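Luciferase-like enzymeAMP-CoA-ligase (Zophobas atratus, PDB 4W8O) is a luciferase-like AMP-CoA ligase of the ANL superfamily and probably activates carboxylic acids with ATP as acyl-adenylates before transfer to coenzyme A. Local coordinates at residues Val181-Ser186 against Arg200-Ile205; Ala95-Leu100 against Thr229-Leu234; Lys254-Ile259 against Tyr275-Val280; Thr243-Arg248 against Tyr262-Leu267. One frame throughout, in Å; residues are numbered along the deposited sequence.

Contact 1. Residues Val181-Ser186 against Arg200-Ile205; sequences VMFFSS and RSFLQI
Val181 and Phe183, alternate residues on one face of strand 179-184, meet Phe202 of helix 199-211 in an alpha/beta layer of the AMP-binding domain. The strand runs directly into the Ser- and Gly-rich signature loop of the ANL family, and Ser186 at its start lines the pocket holding a polyethylene glycol molecule.

The aliphatic part is a CH-pi contact. Val181 CG2 sits over one face of the Phe202 ring, 4.1 Å from its centroid and 15° off the normal, shifted toward the CG side. Phe202 can present that face because its CG is anti to the backbone N (chi1 -169°), which swings the ring off the helix onto the strand.

The aromatic part is an edge contact at similar range. The two phenylalanine side chains run roughly at right angles, and Phe20 adds an edge-to-face partner for Phe202, while Met231 of helix 228-239 touches all three residues. With an alanine at Phe202, Val181 CG2 would probably lose the ring face beneath it and Phe183 would be left less firmly placed. Phe202 CE1 lies at the edge of the Phe183 ring, in its plane, 4.0 Å from both CE2 and CZ.

Contact 2. Residues Ala95-Leu100 against Thr229-Leu234; sequences AKVVNL and TGMAIL
Met231 reaches from helix 228-239 down to Asn99 and Val97 on strand 96-99, a helix-on-sheet contact inside the alpha/beta fold of the AMP-binding domain. The strand lies between parallel neighbours 72-76 and 179-184 in a mixed sheet, and Val97 and Asn99 both turn their side chains to the helix, whereas Val98 between them faces the other side. All three touching residues are buried, and on the helix side Met231 alone makes the contact.

The polar-to-sulfur part comes first. Asn99 ND2 approaches Met231 SD to 3.6 Å and Met231 CG to 3.9 Å, the two side chains passing at a slant. The sulfur stands clearly off the plane of the Asn99 amide, and the approach is best read as van der Waals packing of the amide nitrogen on a polarisable atom. Leu87 and Phe75 also touch Asn99, and Met225 lies against both Asn99 and Met231, so the amide is packed among largely apolar groups.

The helix turns a different flank to the ligand pocket: Thr229 and Ala232, on either side of Met231 in the sequence, both line the site occupied by the polyethylene glycol molecule.

The apolar part depends on the fold of the methionine chain. It bends at both chi2 (-66°) and chi3 (-66°) instead of running out straight, which lays SD and CE along the strand and carries the methyl from Asn99 to Val97. There the contact is light, with Met231 CE 4.5 Å from Val97 CG2.

Contact 3. Residues Lys254-Ile259 against Tyr275-Val280; sequences KTLQMI and YQLTNV
Two helices of the AMP-binding domain come together where Thr255 and Leu256 of helix 252-262 pack on Leu277 of the short, weakly bonded helix 274-278 and on Val280, which follows. Strand 266-268 lies between these helices in the chain, so the contact ties together the helices that precede and follow one strand of the nine-stranded mixed sheet.

Leu277 supplies a single methyl to Thr255. Its CD2 lies 3.8 Å from Thr255 CG2 and equally near CB, with the two side chains crossing at close to a right angle. Thr255 offers its methyl because CG2 is anti to the backbone N while OG1 is directed back along its own helix, hydrogen-bonded to Glu251 O. The same Leu277 CD2 is 4.3 Å from Leu256 CD2, a slacker contact.

Leu256 uses its other branch for Val280. The two side chains meet tip to tip, Leu256 CD1 lying 3.7 Å from Val280 CG1 and 4.0 Å from CG2, so that it nestles against the fork of the valine. The turn that brings Val280 round includes a backbone bond from Val280 N to Leu277 O.

No hydrogen bond or charge pair joins the two segments: four buried residues meet through carbon alone, so between these segments it is shape and burial, with no directional bond, that hold the contact.

Contact 4. Residues Thr243-Arg248 against Tyr262-Leu267; sequences TRVFAR and YKLTSL
Val245 points from strand 243-246 at Leu264 and Tyr262, which sit where helix 252-262 gives way to strand 266-268. This is a beta-alpha-beta crossover: two parallel strands of one sheet are joined through that helix, with strand 218-221 lying between them.

Val245 divides its two methyls between the partners. CG2 meets Leu264 CD2 at 3.5 Å, a tight approach, the side chains lying aslant so that the same leucine methyl is also 4.1 Å from Val245 CB. The backbone of Leu264 does not aim its side chain at the strand; it is the CD2 branch that closes the distance. CG1 of Val245, anti to the backbone N (chi1 -168°), goes to the tyrosine instead and comes within 4.4 Å of Tyr262 CD2, approaching the ring obliquely.

Leu264 also packs on Leu220 of the intervening strand and on Ile259 of the helix. Lys263, with positive phi (56°), makes the turn that separates Tyr262 from Leu264.

Across the two segments only apolar groups meet; the hydrogen bond from the Tyr262 hydroxyl to Asp43 OD1 lies beyond them and probably helps fix the ring against which Val245 CG1 rests.

The contacts fall into two neighbouring pairs. Contacts 1 and 2, centres about 8 Å apart, share a sheet: strands 179-184 and 96-99 run side by side, with a probable hydrogen bond of 3.0 Å from Met182 N to Val97 O. Both also border the polyethylene glycol pocket, through Ser186 in contact 1 and Thr229 and Ala232 in contact 2. Contacts 3 and 4, about 13 Å between centres, share helix 252-262; Leu264 N lies 3.2 Å from Ile259 O, again a probable hydrogen bond. The pairs are bridged where helix 228-239 leads into strand 243-246: Leu234 CA of contact 2 packs 3.9 Å from Arg244 CD of contact 4. Contact 3 is remote from contact 1, about 31 Å between centres.

Contact 1. Residues Val181-Ser186 against Arg200-Ile205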
loop_
_atom_site.group_PDB
_atom_site.type_symbol
_atom_site.label_atom_id
_atom_site.label_comp_id
_atom_site.label_asym_id
_atom_site.label_seq_id
_atom_site.Cartn_x
_atom_site.Cartn_y
_atom_site.Cartn_z
ATOM N N VAL A 181 -8.345 5.259 -5.916
ATOM C CA VAL A 181 -8.189 4.199 -4.916
ATOM C C VAL A 181 -8.770 4.679 -3.582
ATOM O O VAL A 181 -8.620 5.863 -3.231
ATOM C CB VAL A 181 -6.695 3.856 -4.683
ATOM C CG1 VAL A 181 -6.543 2.688 -3.727
ATOM C CG2 VAL A 181 -5.983 3.544 -5.988
ATOM N N MET A 182 -9.400 3.764 -2.836
ATOM C CA MET A 182 -9.913 4.066 -1.496
ATOM C C MET A 182 -9.323 3.142 -0.425
ATOM O O MET A 182 -8.961 2.005 -0.710
ATOM C CB MET A 182 -11.446 4.007 -1.456
ATOM C CG MET A 182 -12.130 5.104 -2.261
ATOM S SD MET A 182 -13.928 5.175 -2.123
ATOM C CE MET A 182 -14.379 3.676 -2.979
ATOM N N PHE A 183 -9.193 3.677 0.790
ATOM C CA PHE A 183 -8.824 2.915 1.984
ATOM C C PHE A 183 -9.799 3.312 3.094
ATOM O O PHE A 183 -10.708 4.123 2.878
ATOM C CB PHE A 183 -7.371 3.187 2.398
ATOM C CG PHE A 183 -6.362 2.779 1.360
ATOM C CD1 PHE A 183 -5.916 1.475 1.283
ATOM C CD2 PHE A 183 -5.868 3.705 0.446
ATOM C CE1 PHE A 183 -4.993 1.087 0.318
ATOM C CE2 PHE A 183 -4.958 3.324 -0.524
ATOM C CZ PHE A 183 -4.515 2.012 -0.586
ATOM N N PHE A 184 -9.637 2.729 4.272
ATOM C CA PHE A 184 -10.563 2.974 5.365
ATOM C C PHE A 184 -9.861 3.536 6.587
ATOM O O PHE A 184 -8.824 3.027 6.999
ATOM C CB PHE A 184 -11.293 1.689 5.703
ATOM C CG PHE A 184 -12.129 1.175 4.572
ATOM C CD1 PHE A 184 -13.316 1.801 4.240
ATOM C CD2 PHE A 184 -11.715 0.088 3.820
ATOM C CE1 PHE A 184 -14.093 1.337 3.191
ATOM C CE2 PHE A 184 -12.483 -0.378 2.768
ATOM C CZ PHE A 184 -13.678 0.241 2.458
ATOM N N SER A 185 -10.440 4.597 7.144
ATOM C CA SER A 185 -9.879 5.289 8.281
ATOM C C SER A 185 -9.926 4.411 9.514
ATOM O O SER A 185 -10.697 3.459 9.572
ATOM C CB SER A 185 -10.630 6.599 8.547
ATOM O OG SER A 185 -11.938 6.360 9.039
ATOM N N SER A 186 -9.095 4.755 10.494
ATOM C CA SER A 186 -9.028 4.049 11.762
ATOM C C SER A 186 -8.713 5.044 12.864
ATOM O O SER A 186 -7.691 4.930 13.540
ATOM C CB SER A 186 -7.953 2.958 11.711
ATOM O OG SER A 186 -6.691 3.505 11.342
ATOM N N ARG A 200 -3.891 11.435 -8.941
ATOM C CA ARG A 200 -2.706 12.224 -8.638
ATOM C C ARG A 200 -2.138 11.896 -7.262
ATOM O O ARG A 200 -0.944 11.599 -7.141
ATOM C CB ARG A 200 -3.012 13.713 -8.765
ATOM C CG ARG A 200 -3.145 14.133 -10.223
ATOM C CD ARG A 200 -3.395 15.625 -10.420
ATOM N NE ARG A 200 -2.423 16.462 -9.731
ATOM C CZ ARG A 200 -2.724 17.457 -8.895
ATOM N NH1 ARG A 200 -3.990 17.789 -8.626
ATOM N NH2 ARG A 200 -1.739 18.145 -8.327
ATOM N N SER A 201 -2.989 11.926 -6.236
ATOM C CA SER A 201 -2.517 11.704 -4.876
ATOM C C SER A 201 -1.949 10.299 -4.689
ATOM O O SER A 201 -0.891 10.144 -4.083
ATOM C CB SER A 201 -3.588 12.041 -3.833
ATOM O OG SER A 201 -4.556 11.026 -3.669
ATOM N N PHE A 202 -2.610 9.277 -5.229
ATOM C CA PHE A 202 -2.085 7.927 -5.075
ATOM C C PHE A 202 -0.767 7.755 -5.818
ATOM O O PHE A 202 0.168 7.138 -5.303
ATOM C CB PHE A 202 -3.064 6.836 -5.518
ATOM C CG PHE A 202 -2.611 5.461 -5.106
ATOM C CD1 PHE A 202 -2.678 5.073 -3.778
ATOM C CD2 PHE A 202 -2.052 4.590 -6.021
ATOM C CE1 PHE A 202 -2.232 3.825 -3.369
ATOM C CE2 PHE A 202 -1.605 3.346 -5.625
ATOM C CZ PHE A 202 -1.687 2.963 -4.296
ATOM N N LEU A 203 -0.688 8.292 -7.030
ATOM C CA LEU A 203 0.550 8.226 -7.784
ATOM C C LEU A 203 1.702 8.955 -7.077
ATOM O O LEU A 203 2.865 8.572 -7.244
ATOM C CB LEU A 203 0.347 8.754 -9.208
ATOM C CG LEU A 203 -0.371 7.747 -10.117
ATOM C CD1 LEU A 203 -0.700 8.374 -11.459
ATOM C CD2 LEU A 203 0.471 6.491 -10.307
ATOM N N GLN A 204 1.392 9.978 -6.278
ATOM C CA GLN A 204 2.431 10.623 -5.467
ATOM C C GLN A 204 2.831 9.801 -4.250
ATOM O O GLN A 204 3.984 9.857 -3.828
ATOM C CB GLN A 204 2.049 12.051 -5.074
ATOM C CG GLN A 204 2.153 13.037 -6.231
ATOM C CD GLN A 204 3.472 12.913 -7.008
ATOM O OE1 GLN A 204 4.545 13.209 -6.480
ATOM N NE2 GLN A 204 3.391 12.461 -8.260
ATOM N N ILE A 205 1.907 9.026 -3.687
ATOM C CA ILE A 205 2.300 8.069 -2.652
ATOM C C ILE A 205 3.361 7.135 -3.244
ATOM O O ILE A 205 4.385 6.861 -2.617
ATOM C CB ILE A 205 1.115 7.230 -2.129
ATOM C CG1 ILE A 205 0.169 8.119 -1.321
ATOM C CG2 ILE A 205 1.632 6.070 -1.278
ATOM C CD1 ILE A 205 -1.144 7.469 -0.945
#

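Contact 2. Residues Ala95-Leu100 against Thr229-Leu234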
loop_
_atom_site.group_PDB
_atom_site.type_symbol
_atom_site.label_atom_id
_atom_site.label_comp_id
_atom_site.label_asym_id
_atom_site.label_seq_id
_atom_site.Cartn_x
_atom_site.Cartn_y
_atom_site.Cartn_z
ATOM N N ALA A 95 -12.349 3.334 -12.970
ATOM C CA ALA A 95 -13.240 3.022 -11.851
ATOM C C ALA A 95 -12.468 3.097 -10.519
ATOM O O ALA A 95 -11.233 2.978 -10.487
ATOM C CB ALA A 95 -13.879 1.649 -12.032
ATOM N N LYS A 96 -13.206 3.316 -9.439
ATOM C CA LYS A 96 -12.634 3.410 -8.101
ATOM C C LYS A 96 -12.421 1.991 -7.587
ATOM O O LYS A 96 -13.353 1.183 -7.630
ATOM C CB LYS A 96 -13.588 4.157 -7.158
ATOM C CG LYS A 96 -13.746 5.644 -7.448
ATOM C CD LYS A 96 -14.885 5.977 -8.397
ATOM C CE LYS A 96 -14.798 7.422 -8.883
ATOM N NZ LYS A 96 -13.798 7.617 -9.976
ATOM N N VAL A 97 -11.221 1.688 -7.108
ATOM C CA VAL A 97 -10.923 0.353 -6.560
ATOM C C VAL A 97 -10.678 0.403 -5.065
ATOM O O VAL A 97 -10.068 1.343 -4.556
ATOM C CB VAL A 97 -9.724 -0.343 -7.250
ATOM C CG1 VAL A 97 -10.004 -0.519 -8.731
ATOM C CG2 VAL A 97 -8.414 0.418 -7.037
ATOM N N VAL A 98 -11.166 -0.623 -4.371
ATOM C CA VAL A 98 -11.069 -0.703 -2.922
ATOM C C VAL A 98 -11.006 -2.161 -2.465
ATOM O O VAL A 98 -11.700 -3.020 -2.998
ATOM C CB VAL A 98 -12.241 0.045 -2.232
ATOM C CG1 VAL A 98 -13.591 -0.553 -2.604
ATOM C CG2 VAL A 98 -12.057 0.048 -0.719
ATOM N N ASN A 99 -10.173 -2.431 -1.474
ATOM C CA ASN A 99 -10.003 -3.786 -0.957
ATOM C C ASN A 99 -10.556 -3.954 0.452
ATOM O O ASN A 99 -10.433 -3.056 1.290
ATOM C CB ASN A 99 -8.526 -4.164 -1.002
ATOM C CG ASN A 99 -7.949 -4.050 -2.398
ATOM O OD1 ASN A 99 -8.081 -4.967 -3.195
ATOM N ND2 ASN A 99 -7.337 -2.895 -2.716
ATOM N N LEU A 100 -11.178 -5.106 0.698
ATOM C CA LEU A 100 -11.634 -5.488 2.029
ATOM C C LEU A 100 -10.728 -6.569 2.607
ATOM O O LEU A 100 -10.132 -7.342 1.866
ATOM C CB LEU A 100 -13.057 -6.024 1.972
ATOM C CG LEU A 100 -14.083 -5.146 1.270
ATOM C CD1 LEU A 100 -15.420 -5.857 1.281
ATOM C CD2 LEU A 100 -14.199 -3.772 1.908
ATOM N N THR A 229 0.139 -0.598 2.507
ATOM C CA THR A 229 1.430 -1.170 2.108
ATOM C C THR A 229 1.308 -2.134 0.921
ATOM O O THR A 229 2.147 -2.123 0.013
ATOM C CB THR A 229 2.109 -1.886 3.277
ATOM O OG1 THR A 229 1.194 -2.825 3.855
ATOM C CG2 THR A 229 2.532 -0.884 4.333
ATOM N N GLY A 230 0.275 -2.970 0.921
ATOM C CA GLY A 230 0.037 -3.864 -0.208
ATOM C C GLY A 230 -0.106 -3.104 -1.528
ATOM O O GLY A 230 0.585 -3.394 -2.503
ATOM N N MET A 231 -1.009 -2.129 -1.544
ATOM C CA MET A 231 -1.289 -1.339 -2.743
ATOM C C MET A 231 -0.108 -0.468 -3.141
ATOM O O MET A 231 0.197 -0.349 -4.328
ATOM C CB MET A 231 -2.525 -0.442 -2.525
ATOM C CG MET A 231 -3.845 -1.186 -2.576
ATOM S SD MET A 231 -4.185 -1.862 -4.215
ATOM C CE MET A 231 -4.399 -0.372 -5.186
ATOM N N ALA A 232 0.548 0.148 -2.156
ATOM C CA ALA A 232 1.701 0.996 -2.436
ATOM C C ALA A 232 2.893 0.180 -2.986
ATOM O O ALA A 232 3.615 0.655 -3.878
ATOM C CB ALA A 232 2.099 1.802 -1.206
ATOM N N ILE A 233 3.090 -1.044 -2.483
ATOM C CA ILE A 233 4.174 -1.898 -2.997
ATOM C C ILE A 233 3.882 -2.287 -4.453
ATOM O O ILE A 233 4.755 -2.197 -5.305
ATOM C CB ILE A 233 4.436 -3.131 -2.104
ATOM C CG1 ILE A 233 5.111 -2.706 -0.795
ATOM C CG2 ILE A 233 5.334 -4.140 -2.805
ATOM C CD1 ILE A 233 5.057 -3.758 0.293
ATOM N N LEU A 234 2.648 -2.671 -4.749
ATOM C CA LEU A 234 2.286 -2.984 -6.126
ATOM C C LEU A 234 2.604 -1.798 -7.057
ATOM O O LEU A 234 3.302 -1.959 -8.058
ATOM C CB LEU A 234 0.808 -3.382 -6.224
ATOM C CG LEU A 234 0.271 -3.735 -7.626
ATOM C CD1 LEU A 234 -0.861 -4.759 -7.555
ATOM C CD2 LEU A 234 -0.195 -2.506 -8.406
#

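Contact 3. Residues Lys254-Ile259 against Tyr275-Val280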
loop_
_atom_site.group_PDB
_atom_site.type_symbol
_atom_site.label_atom_id
_atom_site.label_comp_id
_atom_site.label_asym_id
_atom_site.label_seq_id
_atom_site.Cartn_x
_atom_site.Cartn_y
_atom_site.Cartn_z
ATOM N N LYS A 254 10.756 -20.373 6.041
ATOM C CA LYS A 254 10.294 -20.259 4.660
ATOM C C LYS A 254 10.662 -18.901 4.067
ATOM O O LYS A 254 10.946 -18.809 2.882
ATOM C CB LYS A 254 8.785 -20.515 4.556
ATOM C CG LYS A 254 8.370 -21.869 5.119
ATOM C CD LYS A 254 7.355 -22.602 4.251
ATOM C CE LYS A 254 7.315 -24.087 4.600
ATOM N NZ LYS A 254 6.606 -24.895 3.567
ATOM N N THR A 255 10.675 -17.860 4.893
ATOM C CA THR A 255 11.054 -16.534 4.426
ATOM C C THR A 255 12.532 -16.517 4.018
ATOM O O THR A 255 12.877 -15.978 2.974
ATOM C CB THR A 255 10.788 -15.450 5.488
ATOM O OG1 THR A 255 9.394 -15.408 5.805
ATOM C CG2 THR A 255 11.217 -14.082 4.985
ATOM N N LEU A 256 13.398 -17.124 4.829
ATOM C CA LEU A 256 14.817 -17.208 4.477
ATOM C C LEU A 256 15.024 -18.038 3.212
ATOM O O LEU A 256 15.835 -17.682 2.359
ATOM C CB LEU A 256 15.649 -17.760 5.636
ATOM C CG LEU A 256 15.671 -16.922 6.922
ATOM C CD1 LEU A 256 16.708 -17.478 7.889
ATOM C CD2 LEU A 256 15.952 -15.454 6.641
ATOM N N GLN A 257 14.277 -19.131 3.084
ATOM C CA GLN A 257 14.305 -19.940 1.860
ATOM C C GLN A 257 13.910 -19.123 0.625
ATOM O O GLN A 257 14.544 -19.242 -0.431
ATOM C CB GLN A 257 13.381 -21.151 1.987
ATOM C CG GLN A 257 13.901 -22.227 2.926
ATOM C CD GLN A 257 12.815 -23.181 3.399
ATOM O OE1 GLN A 257 11.724 -23.246 2.831
ATOM N NE2 GLN A 257 13.115 -23.929 4.446
ATOM N N MET A 258 12.866 -18.307 0.752
ATOM C CA MET A 258 12.412 -17.478 -0.373
ATOM C C MET A 258 13.456 -16.433 -0.759
ATOM O O MET A 258 13.673 -16.192 -1.942
ATOM C CB MET A 258 11.064 -16.807 -0.071
ATOM C CG MET A 258 9.868 -17.741 -0.157
ATOM S SD MET A 258 8.290 -16.915 0.178
ATOM C CE MET A 258 7.279 -18.327 0.643
ATOM N N ILE A 259 14.107 -15.827 0.233
ATOM C CA ILE A 259 15.200 -14.874 -0.028
ATOM C C ILE A 259 16.309 -15.535 -0.842
ATOM O O ILE A 259 16.831 -14.945 -1.796
ATOM C CB ILE A 259 15.790 -14.284 1.271
ATOM C CG1 ILE A 259 14.774 -13.342 1.921
ATOM C CG2 ILE A 259 17.084 -13.528 0.986
ATOM C CD1 ILE A 259 15.090 -12.986 3.354
ATOM N N TYR A 275 10.844 -11.314 14.695
ATOM C CA TYR A 275 11.313 -12.231 15.727
ATOM C C TYR A 275 11.314 -13.679 15.248
ATOM O O TYR A 275 12.092 -14.487 15.753
ATOM C CB TYR A 275 10.500 -12.067 17.020
ATOM C CG TYR A 275 10.849 -10.794 17.764
ATOM C CD1 TYR A 275 10.192 -9.601 17.493
ATOM C CD2 TYR A 275 11.860 -10.781 18.720
ATOM C CE1 TYR A 275 10.527 -8.433 18.156
ATOM C CE2 TYR A 275 12.201 -9.617 19.384
ATOM C CZ TYR A 275 11.532 -8.449 19.101
ATOM O OH TYR A 275 11.876 -7.296 19.771
ATOM N N GLN A 276 10.470 -14.003 14.270
ATOM C CA GLN A 276 10.518 -15.317 13.629
ATOM C C GLN A 276 11.769 -15.499 12.762
ATOM O O GLN A 276 12.251 -16.622 12.603
ATOM C CB GLN A 276 9.265 -15.566 12.797
ATOM C CG GLN A 276 8.004 -15.692 13.632
ATOM C CD GLN A 276 6.826 -16.242 12.843
ATOM O OE1 GLN A 276 6.979 -17.152 12.029
ATOM N NE2 GLN A 276 5.640 -15.696 13.090
ATOM N N LEU A 277 12.294 -14.404 12.211
ATOM C CA LEU A 277 13.520 -14.457 11.406
ATOM C C LEU A 277 14.750 -14.681 12.280
ATOM O O LEU A 277 15.570 -15.533 11.986
ATOM C CB LEU A 277 13.714 -13.169 10.602
ATOM C CG LEU A 277 12.589 -12.796 9.641
ATOM C CD1 LEU A 277 12.811 -11.405 9.078
ATOM C CD2 LEU A 277 12.484 -13.831 8.533
ATOM N N THR A 278 14.860 -13.903 13.353
ATOM C CA THR A 278 16.013 -13.960 14.244
ATOM C C THR A 278 16.069 -15.233 15.101
ATOM O O THR A 278 17.103 -15.545 15.655
ATOM C CB THR A 278 16.058 -12.729 15.160
ATOM O OG1 THR A 278 14.777 -12.544 15.766
ATOM C CG2 THR A 278 16.428 -11.471 14.357
ATOM N N ASN A 279 14.965 -15.966 15.199
ATOM C CA ASN A 279 14.950 -17.236 15.914
ATOM C C ASN A 279 15.130 -18.455 15.007
ATOM O O ASN A 279 15.046 -19.592 15.468
ATOM C CB ASN A 279 13.673 -17.346 16.741
ATOM C CG ASN A 279 13.746 -16.520 18.005
ATOM O OD1 ASN A 279 14.298 -16.960 19.013
ATOM N ND2 ASN A 279 13.214 -15.311 17.954
ATOM N N VAL A 280 15.394 -18.228 13.721
ATOM C CA VAL A 280 15.751 -19.334 12.843
ATOM C C VAL A 280 17.152 -19.780 13.242
ATOM O O VAL A 280 18.077 -18.966 13.250
ATOM C CB VAL A 280 15.732 -18.939 11.352
ATOM C CG1 VAL A 280 16.288 -20.071 10.491
ATOM C CG2 VAL A 280 14.321 -18.578 10.912
#

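Contact 4. Residues Thr243-Arg248 against Tyr262-Leu267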
loop_
_atom_site.group_PDB
_atom_site.type_symbol
_atom_site.label_atom_id
_atom_site.label_comp_id
_atom_site.label_asym_id
_atom_site.label_seq_id
_atom_site.Cartn_x
_atom_site.Cartn_y
_atom_site.Cartn_z
ATOM N N THR A 243 9.993 -6.691 -9.342
ATOM C CA THR A 243 9.189 -7.884 -9.116
ATOM C C THR A 243 8.593 -7.852 -7.715
ATOM O O THR A 243 9.304 -7.602 -6.744
ATOM C CB THR A 243 10.052 -9.150 -9.280
ATOM O OG1 THR A 243 10.562 -9.193 -10.612
ATOM C CG2 THR A 243 9.240 -10.412 -9.010
ATOM N N ARG A 244 7.285 -8.095 -7.624
ATOM C CA ARG A 244 6.605 -8.234 -6.339
ATOM C C ARG A 244 6.467 -9.714 -5.989
ATOM O O ARG A 244 5.936 -10.500 -6.788
ATOM C CB ARG A 244 5.225 -7.582 -6.391
ATOM C CG ARG A 244 4.516 -7.489 -5.037
ATOM C CD ARG A 244 3.273 -6.610 -5.106
ATOM N NE ARG A 244 2.304 -7.118 -6.080
ATOM C CZ ARG A 244 1.438 -8.106 -5.868
ATOM N NH1 ARG A 244 1.371 -8.722 -4.692
ATOM N NH2 ARG A 244 0.612 -8.478 -6.838
ATOM N N VAL A 245 6.946 -10.088 -4.805
ATOM C CA VAL A 245 6.785 -11.451 -4.297
ATOM C C VAL A 245 5.839 -11.458 -3.091
ATOM O O VAL A 245 5.904 -10.586 -2.232
ATOM C CB VAL A 245 8.146 -12.071 -3.919
ATOM C CG1 VAL A 245 8.007 -13.570 -3.666
ATOM C CG2 VAL A 245 9.172 -11.805 -5.021
ATOM N N PHE A 246 4.938 -12.429 -3.049
ATOM C CA PHE A 246 4.025 -12.555 -1.922
ATOM C C PHE A 246 3.982 -13.984 -1.394
ATOM O O PHE A 246 4.319 -14.938 -2.094
ATOM C CB PHE A 246 2.613 -12.065 -2.294
ATOM C CG PHE A 246 1.993 -12.804 -3.448
ATOM C CD1 PHE A 246 1.280 -13.973 -3.234
ATOM C CD2 PHE A 246 2.130 -12.332 -4.746
ATOM C CE1 PHE A 246 0.716 -14.661 -4.295
ATOM C CE2 PHE A 246 1.567 -13.014 -5.811
ATOM C CZ PHE A 246 0.864 -14.185 -5.584
ATOM N N ALA A 247 3.584 -14.102 -0.134
ATOM C CA ALA A 247 3.326 -15.376 0.500
ATOM C C ALA A 247 2.192 -15.169 1.505
ATOM O O ALA A 247 2.025 -14.076 2.067
ATOM C CB ALA A 247 4.580 -15.896 1.179
ATOM N N ARG A 248 1.410 -16.220 1.717
ATOM C CA ARG A 248 0.200 -16.116 2.511
ATOM C C ARG A 248 0.503 -15.843 3.977
ATOM O O ARG A 248 -0.145 -15.010 4.600
ATOM C CB ARG A 248 -0.628 -17.395 2.397
ATOM C CG ARG A 248 -2.111 -17.127 2.531
ATOM C CD ARG A 248 -2.697 -16.690 1.196
ATOM N NE ARG A 248 -3.001 -17.840 0.339
ATOM C CZ ARG A 248 -4.043 -18.651 0.510
ATOM N NH1 ARG A 248 -4.230 -19.672 -0.319
ATOM N NH2 ARG A 248 -4.898 -18.455 1.511
ATOM N N TYR A 262 14.543 -16.842 -4.604
ATOM C CA TYR A 262 14.210 -15.815 -5.595
ATOM C C TYR A 262 15.233 -14.679 -5.626
ATOM O O TYR A 262 15.090 -13.747 -6.413
ATOM C CB TYR A 262 12.797 -15.272 -5.341
ATOM C CG TYR A 262 11.749 -16.363 -5.372
ATOM C CD1 TYR A 262 11.459 -17.034 -6.553
ATOM C CD2 TYR A 262 11.069 -16.744 -4.217
ATOM C CE1 TYR A 262 10.513 -18.044 -6.595
ATOM C CE2 TYR A 262 10.121 -17.755 -4.246
ATOM C CZ TYR A 262 9.849 -18.404 -5.435
ATOM O OH TYR A 262 8.915 -19.412 -5.480
ATOM N N LYS A 263 16.264 -14.770 -4.787
ATOM C CA LYS A 263 17.293 -13.735 -4.693
ATOM C C LYS A 263 16.664 -12.387 -4.379
ATOM O O LYS A 263 16.903 -11.399 -5.066
ATOM C CB LYS A 263 18.113 -13.664 -5.984
ATOM C CG LYS A 263 18.690 -15.003 -6.412
ATOM C CD LYS A 263 19.590 -14.846 -7.625
ATOM C CE LYS A 263 19.825 -16.177 -8.318
ATOM N NZ LYS A 263 20.542 -17.146 -7.446
ATOM N N LEU A 264 15.858 -12.362 -3.324
ATOM C CA LEU A 264 15.149 -11.155 -2.929
ATOM C C LEU A 264 16.129 -10.088 -2.476
ATOM O O LEU A 264 17.139 -10.387 -1.843
ATOM C CB LEU A 264 14.165 -11.443 -1.786
ATOM C CG LEU A 264 13.068 -12.479 -2.031
ATOM C CD1 LEU A 264 12.263 -12.678 -0.752
ATOM C CD2 LEU A 264 12.177 -12.058 -3.197
ATOM N N THR A 265 15.813 -8.845 -2.809
ATOM C CA THR A 265 16.573 -7.690 -2.382
ATOM C C THR A 265 15.908 -7.002 -1.206
ATOM O O THR A 265 16.563 -6.237 -0.498
ATOM C CB THR A 265 16.672 -6.648 -3.510
ATOM O OG1 THR A 265 15.357 -6.175 -3.853
ATOM C CG2 THR A 265 17.336 -7.245 -4.731
ATOM N N SER A 266 14.607 -7.248 -1.008
ATOM C CA SER A 266 13.855 -6.536 0.014
ATOM C C SER A 266 12.705 -7.346 0.585
ATOM O O SER A 266 12.259 -8.336 0.006
ATOM C CB SER A 266 13.279 -5.230 -0.542
ATOM O OG SER A 266 13.859 -4.885 -1.783
ATOM N N LEU A 267 12.204 -6.872 1.715
ATOM C CA LEU A 267 11.059 -7.465 2.359
ATOM C C LEU A 267 10.393 -6.404 3.222
ATOM O O LEU A 267 11.082 -5.669 3.935
ATOM C CB LEU A 267 11.525 -8.658 3.202
ATOM C CG LEU A 267 10.791 -9.024 4.483
ATOM C CD1 LEU A 267 9.418 -9.583 4.151
ATOM C CD2 LEU A 267 11.620 -10.043 5.251
#